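PDB 4FZR: SsfS6 from Streptomyces sp. SF2575, which is a GT-B-fold protein of the erythromycin biosynthesis protein CIII-like family, built from two Rossmann-like domains. Local coordinates for residues V29-R40 with M54-P64. Residues are numbered along the deposited sequence; the frame is centred on the assembly and turned at random.
Sequences VMPLVPLSWALR and MGPTVTGAGLP
L63 fits between S36 and W37 of helix 33-41. From CB its chain leads to CG, 3.7 Å from W37 NE1, and there forks: CD1 runs to S36 CB (3.7 Å) and the methyls of V33, while CD2 sits over one face of the indole, 3.6 Å from the centroid of the five-membered ring, a CH-pi contact. Chi1 of -65° carries CG to the indole, and chi2 of 169° turns CD1 toward S36 and CD2 over the ring. In the ring plane, W37 NE1 donates to A61 O at 2.9 Å and 156°, which, with CD2 over the face, helps hold the indole's rotation. R40, extended from CG to NE, brings NH1 to G62 O at 2.8 Å, a weak, bent bond; P64 CD lies over one guanidinium face, and a water accepts from R40 NH2. Both carbonyls belong to the Schellman turn closing helix 55-60, where G62 has positive phi. Further along, A61 CB meets V33 CG2, and V29 CG2 touches the selenium of selenomethionine M54 (3.6 Å). The two helices, joined through strand 45-51, pack on the N-terminal parallel sheet: S36 reaches V20 and L128, V58 and L63 reach V48. At the subunit interface, W37 stacks on W37 of the second subunit.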
loop_
_atom_site.group_PDB
_atom_site.type_symbol
_atom_site.label_atom_id
_atom_site.label_comp_id
_atom_site.label_asym_id
_atom_site.label_seq_id
_atom_site.Cartn_x
_atom_site.Cartn_y
_atom_site.Cartn_z
ATOM N N VAL A 29 8.631 -5.782 9.633
ATOM C CA VAL A 29 7.464 -4.946 9.394
ATOM C C VAL A 29 6.908 -5.164 7.989
ATOM O O VAL A 29 5.717 -5.410 7.811
ATOM C CB VAL A 29 7.804 -3.457 9.584
ATOM C CG1 VAL A 29 6.619 -2.587 9.199
ATOM C CG2 VAL A 29 8.209 -3.193 11.024
HETATM N N MSE A 30 7.790 -5.100 6.999
HETATM C CA MSE A 30 7.389 -5.166 5.598
HETATM C C MSE A 30 6.589 -6.416 5.225
HETATM O O MSE A 30 5.682 -6.341 4.396
HETATM C CB MSE A 30 8.625 -5.059 4.698
HETATM C CG MSE A 30 9.241 -3.663 4.661
HETATM SE SE MSE A 30 10.795 -3.549 3.475
HETATM C CE MSE A 30 11.847 -5.027 4.196
ATOM N N PRO A 31 6.928 -7.572 5.814
ATOM C CA PRO A 31 6.199 -8.786 5.426
ATOM C C PRO A 31 4.735 -8.799 5.874
ATOM O O PRO A 31 3.969 -9.640 5.400
ATOM C CB PRO A 31 6.984 -9.909 6.121
ATOM C CG PRO A 31 8.321 -9.316 6.435
ATOM C CD PRO A 31 8.053 -7.872 6.714
ATOM N N LEU A 32 4.354 -7.890 6.768
ATOM C CA LEU A 32 2.965 -7.795 7.216
ATOM C C LEU A 32 2.152 -6.848 6.340
ATOM O O LEU A 32 0.935 -6.750 6.481
ATOM C CB LEU A 32 2.898 -7.317 8.668
ATOM C CG LEU A 32 3.408 -8.292 9.729
ATOM C CD1 LEU A 32 3.456 -7.606 11.082
ATOM C CD2 LEU A 32 2.539 -9.545 9.796
ATOM N N VAL A 33 2.830 -6.159 5.429
ATOM C CA VAL A 33 2.184 -5.143 4.610
ATOM C C VAL A 33 1.101 -5.709 3.683
ATOM O O VAL A 33 0.016 -5.141 3.586
ATOM C CB VAL A 33 3.228 -4.347 3.790
ATOM C CG1 VAL A 33 2.556 -3.560 2.680
ATOM C CG2 VAL A 33 4.027 -3.423 4.702
ATOM N N PRO A 34 1.388 -6.823 2.991
ATOM C CA PRO A 34 0.369 -7.325 2.058
ATOM C C PRO A 34 -0.909 -7.833 2.736
ATOM O O PRO A 34 -1.996 -7.638 2.191
ATOM C CB PRO A 34 1.098 -8.458 1.325
ATOM C CG PRO A 34 2.547 -8.099 1.435
ATOM C CD PRO A 34 2.679 -7.511 2.807
ATOM N N LEU A 35 -0.789 -8.467 3.897
ATOM C CA LEU A 35 -1.972 -8.908 4.627
ATOM C C LEU A 35 -2.742 -7.700 5.154
ATOM O O LEU A 35 -3.975 -7.695 5.169
ATOM C CB LEU A 35 -1.585 -9.834 5.783
ATOM C CG LEU A 35 -2.752 -10.429 6.582
ATOM C CD1 LEU A 35 -3.775 -11.095 5.669
ATOM C CD2 LEU A 35 -2.241 -11.423 7.617
ATOM N N SER A 36 -2.005 -6.674 5.575
ATOM C CA SER A 36 -2.601 -5.444 6.093
ATOM C C SER A 36 -3.416 -4.731 5.024
ATOM O O SER A 36 -4.494 -4.208 5.298
ATOM C CB SER A 36 -1.514 -4.499 6.604
ATOM O OG SER A 36 -0.997 -4.934 7.849
ATOM N N TRP A 37 -2.885 -4.697 3.808
ATOM C CA TRP A 37 -3.597 -4.087 2.692
ATOM C C TRP A 37 -4.747 -4.969 2.200
ATOM O O TRP A 37 -5.722 -4.468 1.637
ATOM C CB TRP A 37 -2.639 -3.773 1.541
ATOM C CG TRP A 37 -2.275 -2.320 1.472
ATOM C CD1 TRP A 37 -1.049 -1.766 1.711
ATOM C CD2 TRP A 37 -3.152 -1.231 1.154
ATOM N NE1 TRP A 37 -1.108 -0.401 1.554
ATOM C CE2 TRP A 37 -2.387 -0.048 1.213
ATOM C CE3 TRP A 37 -4.510 -1.143 0.821
ATOM C CZ2 TRP A 37 -2.934 1.210 0.952
ATOM C CZ3 TRP A 37 -5.052 0.108 0.560
ATOM C CH2 TRP A 37 -4.264 1.267 0.628
ATOM N N ALA A 38 -4.622 -6.277 2.402
ATOM C CA ALA A 38 -5.680 -7.211 2.035
ATOM C C ALA A 38 -6.896 -6.959 2.918
ATOM O O ALA A 38 -8.037 -7.008 2.456
ATOM C CB ALA A 38 -5.201 -8.651 2.186
ATOM N N LEU A 39 -6.639 -6.687 4.192
ATOM C CA LEU A 39 -7.698 -6.339 5.130
ATOM C C LEU A 39 -8.352 -5.025 4.727
ATOM O O LEU A 39 -9.577 -4.918 4.661
ATOM C CB LEU A 39 -7.135 -6.226 6.549
ATOM C CG LEU A 39 -6.619 -7.529 7.165
ATOM C CD1 LEU A 39 -5.893 -7.267 8.483
ATOM C CD2 LEU A 39 -7.760 -8.521 7.362
ATOM N N ARG A 40 -7.525 -4.024 4.454
ATOM C CA ARG A 40 -8.020 -2.709 4.084
ATOM C C ARG A 40 -8.813 -2.783 2.781
ATOM O O ARG A 40 -9.818 -2.095 2.614
ATOM C CB ARG A 40 -6.849 -1.741 3.944
ATOM C CG ARG A 40 -7.220 -0.284 4.120
ATOM C CD ARG A 40 -5.974 0.560 4.317
ATOM N NE ARG A 40 -6.267 1.990 4.334
ATOM C CZ ARG A 40 -5.354 2.945 4.178
ATOM N NH1 ARG A 40 -4.079 2.632 3.980
ATOM N NH2 ARG A 40 -5.716 4.220 4.211
HETATM N N MSE A 54 10.207 2.913 12.624
HETATM C CA MSE A 54 9.547 2.174 11.553
HETATM C C MSE A 54 8.477 3.023 10.854
HETATM O O MSE A 54 7.911 2.608 9.844
HETATM C CB MSE A 54 8.937 0.882 12.106
HETATM C CG MSE A 54 9.969 -0.195 12.453
HETATM SE SE MSE A 54 10.944 -0.828 10.885
HETATM C CE MSE A 54 12.511 0.340 10.961
ATOM N N GLY A 55 8.223 4.220 11.380
ATOM C CA GLY A 55 7.212 5.110 10.832
ATOM C C GLY A 55 7.250 5.250 9.322
ATOM O O GLY A 55 6.246 5.007 8.654
ATOM N N PRO A 56 8.406 5.655 8.775
ATOM C CA PRO A 56 8.570 5.860 7.329
ATOM C C PRO A 56 8.346 4.593 6.501
ATOM O O PRO A 56 7.863 4.675 5.370
ATOM C CB PRO A 56 10.028 6.319 7.202
ATOM C CG PRO A 56 10.372 6.875 8.531
ATOM C CD PRO A 56 9.605 6.061 9.527
ATOM N N THR A 57 8.705 3.438 7.054
ATOM C CA THR A 57 8.507 2.167 6.364
ATOM C C THR A 57 7.016 1.856 6.266
ATOM O O THR A 57 6.531 1.406 5.230
ATOM C CB THR A 57 9.219 1.003 7.093
ATOM O OG1 THR A 57 10.635 1.227 7.099
ATOM C CG2 THR A 57 8.928 -0.331 6.411
ATOM N N VAL A 58 6.293 2.112 7.351
ATOM C CA VAL A 58 4.866 1.828 7.407
ATOM C C VAL A 58 4.087 2.764 6.484
ATOM O O VAL A 58 3.251 2.316 5.702
ATOM C CB VAL A 58 4.333 1.945 8.849
ATOM C CG1 VAL A 58 2.807 1.849 8.876
ATOM C CG2 VAL A 58 4.984 0.876 9.740
ATOM N N THR A 59 4.374 4.059 6.561
ATOM C CA THR A 59 3.660 5.028 5.742
ATOM C C THR A 59 4.109 4.930 4.290
ATOM O O THR A 59 3.342 5.217 3.372
ATOM C CB THR A 59 3.857 6.461 6.258
ATOM O OG1 THR A 59 5.206 6.889 6.028
ATOM C CG2 THR A 59 3.554 6.512 7.732
ATOM N N GLY A 60 5.351 4.508 4.089
ATOM C CA GLY A 60 5.879 4.316 2.751
ATOM C C GLY A 60 5.229 3.140 2.038
ATOM O O GLY A 60 5.313 3.018 0.817
ATOM N N ALA A 61 4.585 2.270 2.811
ATOM C CA ALA A 61 3.800 1.166 2.265
ATOM C C ALA A 61 2.340 1.577 2.074
ATOM O O ALA A 61 1.504 0.765 1.672
ATOM C CB ALA A 61 3.889 -0.048 3.190
ATOM N N GLY A 62 2.037 2.837 2.377
ATOM C CA GLY A 62 0.706 3.381 2.183
ATOM C C GLY A 62 -0.233 3.060 3.326
ATOM O O GLY A 62 -1.450 3.095 3.153
ATOM N N LEU A 63 0.325 2.761 4.497
ATOM C CA LEU A 63 -0.484 2.348 5.642
ATOM C C LEU A 63 -0.438 3.355 6.798
ATOM O O LEU A 63 0.547 4.072 6.969
ATOM C CB LEU A 63 -0.044 0.962 6.130
ATOM C CG LEU A 63 -0.278 -0.198 5.154
ATOM C CD1 LEU A 63 0.436 -1.452 5.629
ATOM C CD2 LEU A 63 -1.766 -0.475 4.974
ATOM N N PRO A 64 -1.519 3.420 7.592
ATOM C CA PRO A 64 -1.562 4.283 8.781
ATOM C C PRO A 64 -0.595 3.819 9.867
ATOM O O PRO A 64 -0.476 2.618 10.089
ATOM C CB PRO A 64 -3.011 4.141 9.268
ATOM C CG PRO A 64 -3.771 3.616 8.099
ATOM C CD PRO A 64 -2.809 2.751 7.356
HETATM O O HOH W 1 -3.140 5.552 4.647
#